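Local coordinates for protein DNA helicase RecQ (Deinococcus radiodurans, PDB 2RHF) that probably couples ATP hydrolysis to 3'-5' unwinding of duplex DNA, the chain here being its third, C-terminal HRDC domain, a regulatory helical module, at residues R16-E21 with E61-R66; N32-A37 with A50-L55; R41-L46 with D69-V74. All coordinates share one frame; numbering follows the deposited sequence.

Contact 1 of 3, residues R16-E21 with E61-R66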
ATOM      1  N   ARG A  16      -8.469  -2.679  -3.641  1.00  9.90           N
ATOM      2  CA  ARG A  16      -9.606  -3.092  -4.480  1.00 10.90           C
ATOM      3  C   ARG A  16      -9.310  -2.986  -5.972  1.00 10.55           C
ATOM      4  O   ARG A  16      -9.724  -3.851  -6.742  1.00 11.60           O
ATOM      5  CB  ARG A  16     -10.868  -2.325  -4.110  1.00 12.09           C
ATOM      6  CG  ARG A  16     -11.414  -2.671  -2.748  1.00 14.40           C
ATOM      7  CD  ARG A  16     -12.570  -1.744  -2.352  1.00 20.69           C
ATOM      8  NE  ARG A  16     -12.747  -1.728  -0.899  1.00 23.21           N
ATOM      9  CZ  ARG A  16     -12.775  -0.634  -0.143  1.00 23.82           C
ATOM     10  NH1 ARG A  16     -12.675   0.583  -0.687  1.00 23.71           N
ATOM     11  NH2 ARG A  16     -12.935  -0.753   1.168  1.00 25.95           N
ATOM     12  N   GLU A  17      -8.587  -1.939  -6.384  1.00 10.43           N
ATOM     13  CA  GLU A  17      -8.173  -1.818  -7.790  1.00 11.08           C
ATOM     14  C   GLU A  17      -7.270  -2.976  -8.181  1.00 11.19           C
ATOM     15  O   GLU A  17      -7.430  -3.581  -9.246  1.00 12.12           O
ATOM     16  CB  GLU A  17      -7.439  -0.503  -8.037  1.00 11.10           C
ATOM     17  CG  GLU A  17      -8.298   0.720  -7.824  1.00 11.69           C
ATOM     18  CD  GLU A  17      -7.543   2.037  -7.961  1.00 12.84           C
ATOM     19  OE1 GLU A  17      -6.298   2.040  -8.080  1.00 14.50           O
ATOM     20  OE2 GLU A  17      -8.233   3.086  -7.950  1.00 14.17           O
ATOM     21  N   LEU A  18      -6.297  -3.278  -7.323  1.00 10.68           N
ATOM     22  CA  LEU A  18      -5.348  -4.346  -7.599  1.00 11.19           C
ATOM     23  C   LEU A  18      -6.030  -5.710  -7.639  1.00 11.35           C
ATOM     24  O   LEU A  18      -5.697  -6.557  -8.465  1.00 12.21           O
ATOM     25  CB  LEU A  18      -4.215  -4.326  -6.579  1.00 10.96           C
ATOM     26  CG  LEU A  18      -3.346  -3.056  -6.603  1.00 10.89           C
ATOM     27  CD1 LEU A  18      -2.381  -3.075  -5.442  1.00 11.20           C
ATOM     28  CD2 LEU A  18      -2.605  -2.874  -7.928  1.00 11.89           C
HETATM   29  N   MSE A  19      -7.006  -5.913  -6.762  1.00 11.13           N
HETATM   30  CA  MSE A  19      -7.815  -7.143  -6.785  1.00 12.53           C
HETATM   31  C   MSE A  19      -8.515  -7.307  -8.140  1.00 13.40           C
HETATM   32  O   MSE A  19      -8.516  -8.390  -8.733  1.00 14.23           O
HETATM   33  CB  MSE A  19      -8.872  -7.093  -5.693  1.00 11.98           C
HETATM   34  CG  MSE A  19      -8.350  -7.252  -4.273  1.00 12.10           C
HETATM   35 SE   MSE A  19      -9.701  -6.790  -2.976  1.00 15.65          SE
HETATM   36  CE  MSE A  19     -11.031  -8.140  -3.419  1.00 16.35           C
ATOM     37  N   LYS A  20      -9.117  -6.226  -8.625  1.00 14.02           N
ATOM     38  CA  LYS A  20      -9.838  -6.256  -9.896  1.00 16.15           C
ATOM     39  C   LYS A  20      -8.877  -6.567 -11.049  1.00 15.79           C
ATOM     40  O   LYS A  20      -9.201  -7.370 -11.944  1.00 17.06           O
ATOM     41  CB  LYS A  20     -10.571  -4.922 -10.120  1.00 16.31           C
ATOM     42  CG  LYS A  20     -11.384  -4.830 -11.421  1.00 18.43           C
ATOM     43  CD  LYS A  20     -11.925  -3.408 -11.642  1.00 20.12           C
ATOM     44  CE  LYS A  20     -12.503  -3.237 -13.051  1.00 23.92           C
ATOM     45  NZ  LYS A  20     -12.675  -1.801 -13.444  1.00 26.45           N
ATOM     46  N   GLU A  21      -7.689  -5.969 -11.014  1.00 15.46           N
ATOM     47  CA  GLU A  21      -6.693  -6.112 -12.082  1.00 16.03           C
ATOM     48  C   GLU A  21      -6.059  -7.491 -12.134  1.00 16.18           C
ATOM     49  O   GLU A  21      -5.783  -8.016 -13.222  1.00 17.61           O
ATOM     50  CB  GLU A  21      -5.613  -5.046 -11.938  1.00 16.30           C
ATOM     51  CG  GLU A  21      -6.123  -3.638 -12.212  1.00 16.64           C
ATOM     52  CD  GLU A  21      -5.244  -2.547 -11.615  1.00 17.46           C
ATOM     53  OE1 GLU A  21      -4.060  -2.813 -11.325  1.00 19.51           O
ATOM     54  OE2 GLU A  21      -5.746  -1.411 -11.445  1.00 18.85           O
ATOM     55  N   GLU A  61       7.775  -4.956  -6.177  1.00 13.71           N
ATOM     56  CA  GLU A  61       7.947  -4.870  -7.616  1.00 15.24           C
ATOM     57  C   GLU A  61       6.631  -4.666  -8.353  1.00 15.04           C
ATOM     58  O   GLU A  61       6.538  -3.822  -9.245  1.00 16.26           O
ATOM     59  CB  GLU A  61       8.694  -6.088  -8.134  1.00 16.27           C
ATOM     60  CG  GLU A  61      10.131  -6.119  -7.655  1.00 20.86           C
ATOM     61  CD  GLU A  61      10.917  -7.294  -8.182  1.00 25.16           C
ATOM     62  OE1 GLU A  61      10.459  -7.944  -9.142  1.00 28.23           O
ATOM     63  OE2 GLU A  61      12.004  -7.558  -7.632  1.00 27.54           O
ATOM     64  N   ALA A  62       5.604  -5.412  -7.958  1.00 14.31           N
ATOM     65  CA  ALA A  62       4.326  -5.371  -8.644  1.00 14.31           C
ATOM     66  C   ALA A  62       3.526  -4.113  -8.322  1.00 13.36           C
ATOM     67  O   ALA A  62       2.899  -3.537  -9.209  1.00 14.37           O
ATOM     68  CB  ALA A  62       3.508  -6.606  -8.309  1.00 14.71           C
ATOM     69  N   TYR A  63       3.533  -3.711  -7.045  1.00 11.99           N
ATOM     70  CA  TYR A  63       2.586  -2.712  -6.531  1.00 11.20           C
ATOM     71  C   TYR A  63       3.250  -1.488  -5.940  1.00 10.72           C
ATOM     72  O   TYR A  63       2.549  -0.565  -5.544  1.00 10.31           O
ATOM     73  CB  TYR A  63       1.684  -3.307  -5.437  1.00 11.35           C
ATOM     74  CG  TYR A  63       1.000  -4.612  -5.769  1.00 10.86           C
ATOM     75  CD1 TYR A  63       0.862  -5.599  -4.797  1.00 11.55           C
ATOM     76  CD2 TYR A  63       0.474  -4.864  -7.039  1.00 11.60           C
ATOM     77  CE1 TYR A  63       0.220  -6.797  -5.079  1.00 12.43           C
ATOM     78  CE2 TYR A  63      -0.156  -6.062  -7.330  1.00 12.61           C
ATOM     79  CZ  TYR A  63      -0.282  -7.019  -6.351  1.00 12.19           C
ATOM     80  OH  TYR A  63      -0.906  -8.210  -6.661  1.00 13.63           O
ATOM     81  N   GLY A  64       4.571  -1.491  -5.808  1.00 10.50           N
ATOM     82  CA  GLY A  64       5.249  -0.467  -5.008  1.00 10.41           C
ATOM     83  C   GLY A  64       4.985   0.948  -5.469  1.00  9.56           C
ATOM     84  O   GLY A  64       4.688   1.827  -4.666  1.00  9.98           O
ATOM     85  N   GLU A  65       5.108   1.189  -6.763  1.00 10.18           N
ATOM     86  CA  GLU A  65       4.873   2.538  -7.276  1.00 11.15           C
ATOM     87  C   GLU A  65       3.432   2.972  -7.036  1.00  9.94           C
ATOM     88  O   GLU A  65       3.188   4.112  -6.651  1.00  9.94           O
ATOM     89  CB  GLU A  65       5.256   2.639  -8.750  1.00 12.87           C
ATOM     90  CG  GLU A  65       6.780   2.562  -9.014  1.00 17.47           C
ATOM     91  CD  GLU A  65       7.624   3.623  -8.265  1.00 21.73           C
ATOM     92  OE1 GLU A  65       7.086   4.677  -7.854  1.00 24.17           O
ATOM     93  OE2 GLU A  65       8.843   3.392  -8.097  1.00 25.58           O
ATOM     94  N   ARG A  66       2.478   2.064  -7.220  1.00  9.46           N
ATOM     95  CA  ARG A  66       1.071   2.372  -6.951  1.00  9.97           C
ATOM     96  C   ARG A  66       0.830   2.688  -5.469  1.00  8.76           C
ATOM     97  O   ARG A  66       0.037   3.575  -5.140  1.00  8.84           O
ATOM     98  CB  ARG A  66       0.156   1.217  -7.392  1.00 11.37           C
ATOM     99  CG  ARG A  66       0.182   0.838  -8.847  1.00 14.86           C
ATOM    100  CD  ARG A  66      -0.785   1.644  -9.657  1.00 15.63           C
ATOM    101  NE  ARG A  66      -2.194   1.365  -9.378  1.00 14.53           N
ATOM    102  CZ  ARG A  66      -2.916   0.364  -9.896  1.00 14.39           C
ATOM    103  NH1 ARG A  66      -2.368  -0.532 -10.714  1.00 15.56           N
ATOM    104  NH2 ARG A  66      -4.204   0.258  -9.586  1.00 14.77           N
TER
HETATM  105  O   HOH W   1      -3.863   3.495  -8.518  1.00 16.53           O
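A single guanidinium, that of R66, is held by two carboxylates one helical turn apart, E17 and E21, while a leucine methyl lies over one of its faces. E21 meets it tip to tip and end-on: NH1 of R66 gives a nearly straight bond of 2.9 Å to OE1 of E21, on the syn lone pair of that oxygen, and NH2 bonds to OE2. The two planes are nevertheless turned 36° apart. NH2 also donates to E17 OE1 at 3.1 Å, this time on the anti side of the carboxylate. Water 1 links the two residues, accepting from R66 NE and donating to E17 OE1, which therefore takes two bonds. All three nitrogens of the guanidinium are thus engaged and its rotation is fixed; two acidic neighbours would probably favour its charged form. The R66 chain bends at chi2 and chi3 before it reaches these partners. On the apolar side, L18 CD2 lies 3.6 Å from R66 NH1, over the guanidinium face. The other methyl of L18, CD1, makes a CH-pi contact with Y63, 3.9 Å from the ring centroid, and A62 CB covers the opposite face of that ring. V29 of helix 26-29 touches both L18 and Y63. The axes of segments 16-21 and 61-66 come no nearer than 12.0 Å and run at 141°, so long side chains bridge the gap. Buried L18 and Y63 beside a salt-bridge network join the first and last helices of the all-helical HRDC domain.

Contact 2 of 3, residues N32-A37 with A50-L55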
ATOM      1  N   ASN A  32      -4.140  -6.908   5.977  1.00  9.78           N
ATOM      2  CA  ASN A  32      -4.449  -5.768   6.805  1.00 10.39           C
ATOM      3  C   ASN A  32      -3.294  -5.334   7.692  1.00 10.50           C
ATOM      4  O   ASN A  32      -3.112  -4.143   7.908  1.00 10.52           O
ATOM      5  CB  ASN A  32      -5.689  -6.006   7.655  1.00 10.70           C
ATOM      6  CG  ASN A  32      -6.978  -5.768   6.888  1.00 10.72           C
ATOM      7  OD1 ASN A  32      -6.980  -5.624   5.663  1.00 12.61           O
ATOM      8  ND2 ASN A  32      -8.083  -5.743   7.603  1.00 10.36           N
ATOM      9  N   ALA A  33      -2.495  -6.271   8.202  1.00 10.66           N
ATOM     10  CA  ALA A  33      -1.323  -5.875   8.995  1.00 10.81           C
ATOM     11  C   ALA A  33      -0.362  -5.067   8.129  1.00 10.63           C
ATOM     12  O   ALA A  33       0.221  -4.075   8.582  1.00 10.77           O
ATOM     13  CB  ALA A  33      -0.624  -7.085   9.594  1.00 11.92           C
ATOM     14  N   THR A  34      -0.187  -5.486   6.882  1.00 10.06           N
ATOM     15  CA  THR A  34       0.681  -4.754   5.956  1.00 10.14           C
ATOM     16  C   THR A  34       0.088  -3.367   5.647  1.00  9.20           C
ATOM     17  O   THR A  34       0.815  -2.363   5.657  1.00  9.39           O
ATOM     18  CB  THR A  34       0.902  -5.562   4.685  1.00 10.28           C
ATOM     19  OG1 THR A  34       1.560  -6.792   5.020  1.00 14.25           O
ATOM     20  CG2 THR A  34       1.746  -4.780   3.688  1.00 11.82           C
ATOM     21  N   LEU A  35      -1.218  -3.316   5.403  1.00  8.93           N
ATOM     22  CA  LEU A  35      -1.916  -2.063   5.158  1.00  9.32           C
ATOM     23  C   LEU A  35      -1.711  -1.087   6.316  1.00  9.50           C
ATOM     24  O   LEU A  35      -1.377   0.095   6.103  1.00  9.82           O
ATOM     25  CB  LEU A  35      -3.391  -2.345   4.911  1.00  9.87           C
ATOM     26  CG  LEU A  35      -4.244  -1.190   4.385  1.00 10.49           C
ATOM     27  CD1 LEU A  35      -5.442  -1.730   3.649  1.00 12.53           C
ATOM     28  CD2 LEU A  35      -4.684  -0.262   5.499  1.00 12.87           C
ATOM     29  N   GLU A  36      -1.849  -1.579   7.543  1.00 10.12           N
ATOM     30  CA  GLU A  36      -1.667  -0.754   8.712  1.00 10.85           C
ATOM     31  C   GLU A  36      -0.250  -0.250   8.840  1.00 10.48           C
ATOM     32  O   GLU A  36      -0.040   0.894   9.225  1.00 10.82           O
ATOM     33  CB  GLU A  36      -2.092  -1.508   9.953  1.00 11.86           C
ATOM     34  CG  GLU A  36      -3.612  -1.557  10.058  1.00 14.93           C
ATOM     35  CD  GLU A  36      -4.154  -2.766  10.745  1.00 16.43           C
ATOM     36  OE1 GLU A  36      -3.415  -3.454  11.488  1.00 17.68           O
ATOM     37  OE2 GLU A  36      -5.347  -3.028  10.532  1.00 18.54           O
ATOM     38  N   ALA A  37       0.721  -1.097   8.526  1.00 10.50           N
ATOM     39  CA  ALA A  37       2.116  -0.679   8.557  1.00 10.54           C
ATOM     40  C   ALA A  37       2.397   0.389   7.494  1.00 10.04           C
ATOM     41  O   ALA A  37       3.145   1.336   7.745  1.00 10.44           O
ATOM     42  CB  ALA A  37       3.030  -1.888   8.386  1.00 11.05           C
ATOM     43  N   ALA A  50      10.823  -1.264   1.440  1.00 12.92           N
ATOM     44  CA  ALA A  50      11.551  -2.488   1.795  1.00 14.56           C
ATOM     45  C   ALA A  50      11.583  -2.725   3.298  1.00 15.42           C
ATOM     46  O   ALA A  50      11.872  -3.827   3.746  1.00 17.00           O
ATOM     47  CB  ALA A  50      12.971  -2.450   1.224  1.00 15.67           C
ATOM     48  N   GLU A  51      11.290  -1.687   4.075  1.00 15.33           N
ATOM     49  CA  GLU A  51      11.276  -1.778   5.526  1.00 16.96           C
ATOM     50  C   GLU A  51       9.895  -2.123   6.101  1.00 16.44           C
ATOM     51  O   GLU A  51       9.757  -2.296   7.308  1.00 17.97           O
ATOM     52  CB  GLU A  51      11.790  -0.468   6.124  1.00 17.47           C
ATOM     53  CG  GLU A  51      13.220  -0.120   5.699  1.00 19.90           C
ATOM     54  CD  GLU A  51      13.582   1.343   5.920  1.00 22.00           C
ATOM     55  OE1 GLU A  51      12.681   2.156   6.235  1.00 24.89           O
ATOM     56  OE2 GLU A  51      14.778   1.682   5.767  1.00 26.77           O
ATOM     57  N   VAL A  52       8.879  -2.229   5.245  1.00 15.10           N
ATOM     58  CA  VAL A  52       7.508  -2.468   5.708  1.00 14.85           C
ATOM     59  C   VAL A  52       7.261  -3.958   5.967  1.00 16.37           C
ATOM     60  O   VAL A  52       7.364  -4.764   5.042  1.00 15.79           O
ATOM     61  CB  VAL A  52       6.481  -1.956   4.681  1.00 13.54           C
ATOM     62  CG1 VAL A  52       5.051  -2.295   5.137  1.00 14.01           C
ATOM     63  CG2 VAL A  52       6.642  -0.454   4.489  1.00 13.40           C
ATOM     64  N   PRO A  53       6.930  -4.333   7.235  1.00 18.15           N
ATOM     65  CA  PRO A  53       6.660  -5.744   7.537  1.00 18.74           C
ATOM     66  C   PRO A  53       5.533  -6.340   6.699  1.00 18.58           C
ATOM     67  O   PRO A  53       4.477  -5.724   6.525  1.00 19.42           O
ATOM     68  CB  PRO A  53       6.260  -5.721   9.021  1.00 19.63           C
ATOM     69  CG  PRO A  53       6.858  -4.494   9.567  1.00 20.28           C
ATOM     70  CD  PRO A  53       6.841  -3.491   8.446  1.00 18.53           C
ATOM     71  N   GLY A  54       5.767  -7.540   6.181  1.00 18.78           N
ATOM     72  CA  GLY A  54       4.731  -8.300   5.521  1.00 18.56           C
ATOM     73  C   GLY A  54       4.520  -7.989   4.057  1.00 17.26           C
ATOM     74  O   GLY A  54       3.763  -8.688   3.388  1.00 18.27           O
ATOM     75  N   LEU A  55       5.174  -6.940   3.541  1.00 16.30           N
ATOM     76  CA  LEU A  55       4.970  -6.564   2.148  1.00 15.30           C
ATOM     77  C   LEU A  55       5.759  -7.455   1.191  1.00 15.04           C
ATOM     78  O   LEU A  55       5.176  -8.174   0.405  1.00 15.51           O
ATOM     79  CB  LEU A  55       5.262  -5.073   1.922  1.00 14.69           C
ATOM     80  CG  LEU A  55       4.966  -4.539   0.524  1.00 13.87           C
ATOM     81  CD1 LEU A  55       3.502  -4.711   0.158  1.00 14.03           C
ATOM     82  CD2 LEU A  55       5.373  -3.087   0.436  1.00 14.27           C
TER
HETATM   83  O   HOH W   2       0.867  -8.365   2.843  1.00 16.59           O
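T34 and A37 of helix 32-41 pack against V52-L55, a helix-to-loop contact within the helical HRDC fold, where the loop connecting helix 46-49 to the last helix, 57-76, passes alongside. The two residues that point to the loop sit three apart, about one helical turn, and each meets a different part of it. A37 CB rests 3.8 Å from V52 CG1 and 4.1 Å from P53 CD, touching both valine and proline. V52 has CG1 anti to its backbone N (chi1 176°), which turns that methyl to the alanine; V52 also touches P43 of the preceding loop. T34 divides its two branches between unlike surroundings. Its methyl CG2 goes to the apolar side, 3.9 Å from L55 CD1, with the two side chains crossing at about a right angle, and L55 continues inward to I60 and I67 of helix 57-76. The hydroxyl faces the loop backbone instead. With phi at 85°, G54 adopts a conformation that favours glycine, and a beta carbon there would also collide with the T34 hydroxyl, so backbone and helix can come close: the CA atoms of T34 and G54 are 5.4 Å apart. A weak bond from T34 OG1 to P53 O, at 3.5 Å, is possible but not settled. Water 2 links the two sides, 2.8 Å from T34 OG1 and donating to G54 O at 3.0 Å.

Contact 3 of 3, residues R41-L46 with D69-V74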
ATOM      1  N   ARG A  41       3.718   3.938   8.703  1.00 11.39           N
ATOM      2  CA  ARG A  41       5.094   4.276   8.331  1.00 12.20           C
ATOM      3  C   ARG A  41       5.172   5.301   7.207  1.00 11.68           C
ATOM      4  O   ARG A  41       6.189   5.975   7.055  1.00 12.20           O
ATOM      5  CB  ARG A  41       5.867   3.019   7.947  1.00 12.27           C
ATOM      6  CG  ARG A  41       6.030   2.013   9.113  1.00 13.01           C
ATOM      7  CD  ARG A  41       6.690   0.733   8.659  1.00 15.56           C
ATOM      8  NE  ARG A  41       8.070   0.993   8.265  1.00 18.94           N
ATOM      9  CZ  ARG A  41       9.115   0.992   9.091  1.00 20.86           C
ATOM     10  NH1 ARG A  41       8.961   0.706  10.380  1.00 23.28           N
ATOM     11  NH2 ARG A  41      10.317   1.278   8.627  1.00 22.30           N
ATOM     12  N   GLN A  42       4.108   5.414   6.415  1.00 11.39           N
ATOM     13  CA  GLN A  42       4.063   6.365   5.302  1.00 12.51           C
ATOM     14  C   GLN A  42       5.345   6.323   4.449  1.00 10.89           C
ATOM     15  O   GLN A  42       5.969   7.358   4.218  1.00 11.58           O
ATOM     16  CB  GLN A  42       3.887   7.806   5.831  1.00 14.22           C
ATOM     17  CG  GLN A  42       2.596   8.172   6.579  1.00 18.05           C
ATOM     18  CD  GLN A  42       2.562   9.698   6.958  1.00 16.75           C
ATOM     19  OE1 GLN A  42       3.388  10.484   6.475  1.00 23.78           O
ATOM     20  NE2 GLN A  42       1.622  10.082   7.793  1.00 22.67           N
ATOM     21  N   PRO A  43       5.717   5.149   3.929  1.00 10.15           N
ATOM     22  CA  PRO A  43       6.901   5.124   3.078  1.00 10.56           C
ATOM     23  C   PRO A  43       6.732   6.021   1.858  1.00 10.07           C
ATOM     24  O   PRO A  43       5.632   6.124   1.301  1.00 10.18           O
ATOM     25  CB  PRO A  43       6.977   3.663   2.651  1.00 10.25           C
ATOM     26  CG  PRO A  43       5.590   3.167   2.772  1.00 10.15           C
ATOM     27  CD  PRO A  43       5.055   3.834   3.980  1.00  9.83           C
ATOM     28  N   ARG A  44       7.835   6.664   1.470  1.00 10.66           N
ATOM     29  CA  ARG A  44       7.844   7.644   0.369  1.00 11.11           C
ATOM     30  C   ARG A  44       8.814   7.236  -0.719  1.00 11.58           C
ATOM     31  O   ARG A  44       8.928   7.922  -1.743  1.00 12.53           O
ATOM     32  CB  ARG A  44       8.242   9.041   0.869  1.00 11.37           C
ATOM     33  CG  ARG A  44       7.541   9.499   2.140  1.00 11.79           C
ATOM     34  CD  ARG A  44       6.017   9.595   1.967  1.00 11.81           C
ATOM     35  NE  ARG A  44       5.591  10.575   0.963  1.00 11.78           N
ATOM     36  CZ  ARG A  44       5.625  11.894   1.149  1.00 12.22           C
ATOM     37  NH1 ARG A  44       6.066  12.405   2.297  1.00 13.18           N
ATOM     38  NH2 ARG A  44       5.210  12.700   0.188  1.00 13.79           N
ATOM     39  N   THR A  45       9.537   6.143  -0.483  1.00 11.42           N
ATOM     40  CA  THR A  45      10.587   5.677  -1.388  1.00 12.54           C
ATOM     41  C   THR A  45      10.578   4.161  -1.429  1.00 12.45           C
ATOM     42  O   THR A  45      10.024   3.507  -0.537  1.00 11.96           O
ATOM     43  CB  THR A  45      11.999   6.084  -0.895  1.00 12.71           C
ATOM     44  OG1 THR A  45      12.269   5.422   0.351  1.00 12.87           O
ATOM     45  CG2 THR A  45      12.121   7.584  -0.715  1.00 13.81           C
ATOM     46  N   LEU A  46      11.256   3.601  -2.420  1.00 13.24           N
ATOM     47  CA  LEU A  46      11.455   2.159  -2.480  1.00 14.37           C
ATOM     48  C   LEU A  46      12.235   1.646  -1.281  1.00 13.84           C
ATOM     49  O   LEU A  46      11.926   0.576  -0.750  1.00 14.02           O
ATOM     50  CB  LEU A  46      12.157   1.766  -3.775  1.00 15.69           C
ATOM     51  CG  LEU A  46      11.342   1.958  -5.051  1.00 17.96           C
ATOM     52  CD1 LEU A  46      12.177   1.533  -6.237  1.00 20.60           C
ATOM     53  CD2 LEU A  46      10.017   1.198  -5.021  1.00 20.27           C
ATOM     54  N   ASP A  69       2.208   6.134  -4.714  1.00  8.86           N
ATOM     55  CA  ASP A  69       1.324   7.128  -5.317  1.00  9.42           C
ATOM     56  C   ASP A  69       0.046   7.296  -4.482  1.00  8.93           C
ATOM     57  O   ASP A  69      -0.444   8.417  -4.320  1.00  9.10           O
ATOM     58  CB  ASP A  69       1.046   6.703  -6.770  1.00 10.13           C
ATOM     59  CG  ASP A  69       0.044   7.586  -7.493  1.00 11.57           C
ATOM     60  OD1 ASP A  69       0.077   8.833  -7.346  1.00 12.39           O
ATOM     61  OD2 ASP A  69      -0.746   6.999  -8.269  1.00 13.97           O
ATOM     62  N   ALA A  70      -0.507   6.203  -3.958  1.00  8.92           N
ATOM     63  CA  ALA A  70      -1.675   6.312  -3.084  1.00  9.32           C
ATOM     64  C   ALA A  70      -1.348   7.161  -1.842  1.00  8.82           C
ATOM     65  O   ALA A  70      -2.096   8.072  -1.476  1.00  9.31           O
ATOM     66  CB  ALA A  70      -2.178   4.933  -2.675  1.00  9.68           C
ATOM     67  N   ILE A  71      -0.220   6.866  -1.208  1.00  8.46           N
ATOM     68  CA  ILE A  71       0.214   7.614  -0.042  1.00  8.95           C
ATOM     69  C   ILE A  71       0.424   9.094  -0.396  1.00  9.05           C
ATOM     70  O   ILE A  71      -0.048   9.980   0.323  1.00  9.57           O
ATOM     71  CB  ILE A  71       1.486   6.968   0.542  1.00  9.00           C
ATOM     72  CG1 ILE A  71       1.131   5.606   1.172  1.00  9.77           C
ATOM     73  CG2 ILE A  71       2.153   7.884   1.577  1.00  9.95           C
ATOM     74  CD1 ILE A  71       2.319   4.716   1.448  1.00 10.13           C
ATOM     75  N   ASN A  72       1.116   9.366  -1.499  1.00  9.03           N
ATOM     76  CA  ASN A  72       1.371  10.741  -1.905  1.00  9.70           C
ATOM     77  C   ASN A  72       0.118  11.503  -2.247  1.00  9.58           C
ATOM     78  O   ASN A  72       0.014  12.694  -1.963  1.00 10.17           O
ATOM     79  CB  ASN A  72       2.346  10.773  -3.073  1.00 10.86           C
ATOM     80  CG  ASN A  72       3.751  10.453  -2.641  1.00 12.52           C
ATOM     81  OD1 ASN A  72       4.139  10.780  -1.532  1.00 15.02           O
ATOM     82  ND2 ASN A  72       4.512   9.816  -3.502  1.00 15.14           N
ATOM     83  N   THR A  73      -0.854  10.821  -2.838  1.00  9.34           N
ATOM     84  CA  THR A  73      -2.105  11.471  -3.191  1.00 10.16           C
ATOM     85  C   THR A  73      -2.807  11.972  -1.929  1.00  9.86           C
ATOM     86  O   THR A  73      -3.364  13.079  -1.910  1.00 10.49           O
ATOM     87  CB  THR A  73      -3.001  10.528  -4.019  1.00 10.07           C
ATOM     88  OG1 THR A  73      -2.345  10.222  -5.257  1.00 10.29           O
ATOM     89  CG2 THR A  73      -4.337  11.183  -4.343  1.00 12.07           C
ATOM     90  N   VAL A  74      -2.783  11.162  -0.877  1.00  9.16           N
ATOM     91  CA  VAL A  74      -3.356  11.571   0.404  1.00 10.07           C
ATOM     92  C   VAL A  74      -2.532  12.674   1.070  1.00  9.95           C
ATOM     93  O   VAL A  74      -3.084  13.668   1.539  1.00 10.83           O
ATOM     94  CB  VAL A  74      -3.511  10.359   1.344  1.00 10.43           C
ATOM     95  CG1 VAL A  74      -3.930  10.814   2.752  1.00 11.39           C
ATOM     96  CG2 VAL A  74      -4.500   9.367   0.756  1.00 12.12           C
TER
HETATM   97  O   HOH W   3       7.486   9.944  -2.938  1.00 19.31           O
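I71, R44 and N72 carry most of this contact, in which the turn leaving helix 32-41 lies against the last helix of the domain. I71 is the apolar part. Its CD1 sits 3.8 Å from P43 CD, the two side chains crossing at about a right angle, and 3.6 Å from the carbonyl oxygen of P43. Its other branch, CG2, approaches the aliphatic CD of R44 at 4.2 Å. P43 in turn is backed by E48 and L49 of helix 46-49, and thus stands between that short helix and I71. Q42, with positive phi, ends helix 32-41 and starts the turn, while T45 at the N-cap position opens the next helix by bonding through OG1 to the backbone N of E48. The loop is therefore a helix-to-helix connection of the helical HRDC fold, laid across helix 57-76. R44 bends past I71, its chain turned at chi2 and chi3, and brings its guanidinium to N72. The grip is side-on: NE at 2.9 Å and NH2 at 2.8 Å both donate to N72 OD1, which lies near the guanidinium plane, although the amide plane is turned 63° from it. NE lies in the plane of the amide carbonyl, whereas NH2 is tilted 30° from it. The other end of the amide is used too, since N72 ND2 donates to water 3, which donates to R44 O. A leucine in place of N72 would probably leave R44 NE and NH2 without this shared acceptor and the guanidinium freer to turn. L75 of helix 57-76 also touches R44 and Q42.

In the fold
The three contacts lie 13 to 15 Å apart between centres, all within the one HRDC domain. Contacts 1 and 3 use different parts of helix 57-76: 61-66 packs on helix 4-22, and 69-74 receives the loop 41-46. They touch where L46 meets E65. Contact 2 lies on the other side of the chain's centre from contact 1, its nearest atoms about 6 Å away, and it meets contact 3 beside a long, weak ion pair of E51 with R41. In chain order 16-21 comes first, then 32-37, 41-46, 50-55, 61-66 and 69-74, so contact 2 falls wholly between the segments of contact 1 whereas contact 3 alternates with both, tying the successive helices into one compact unit.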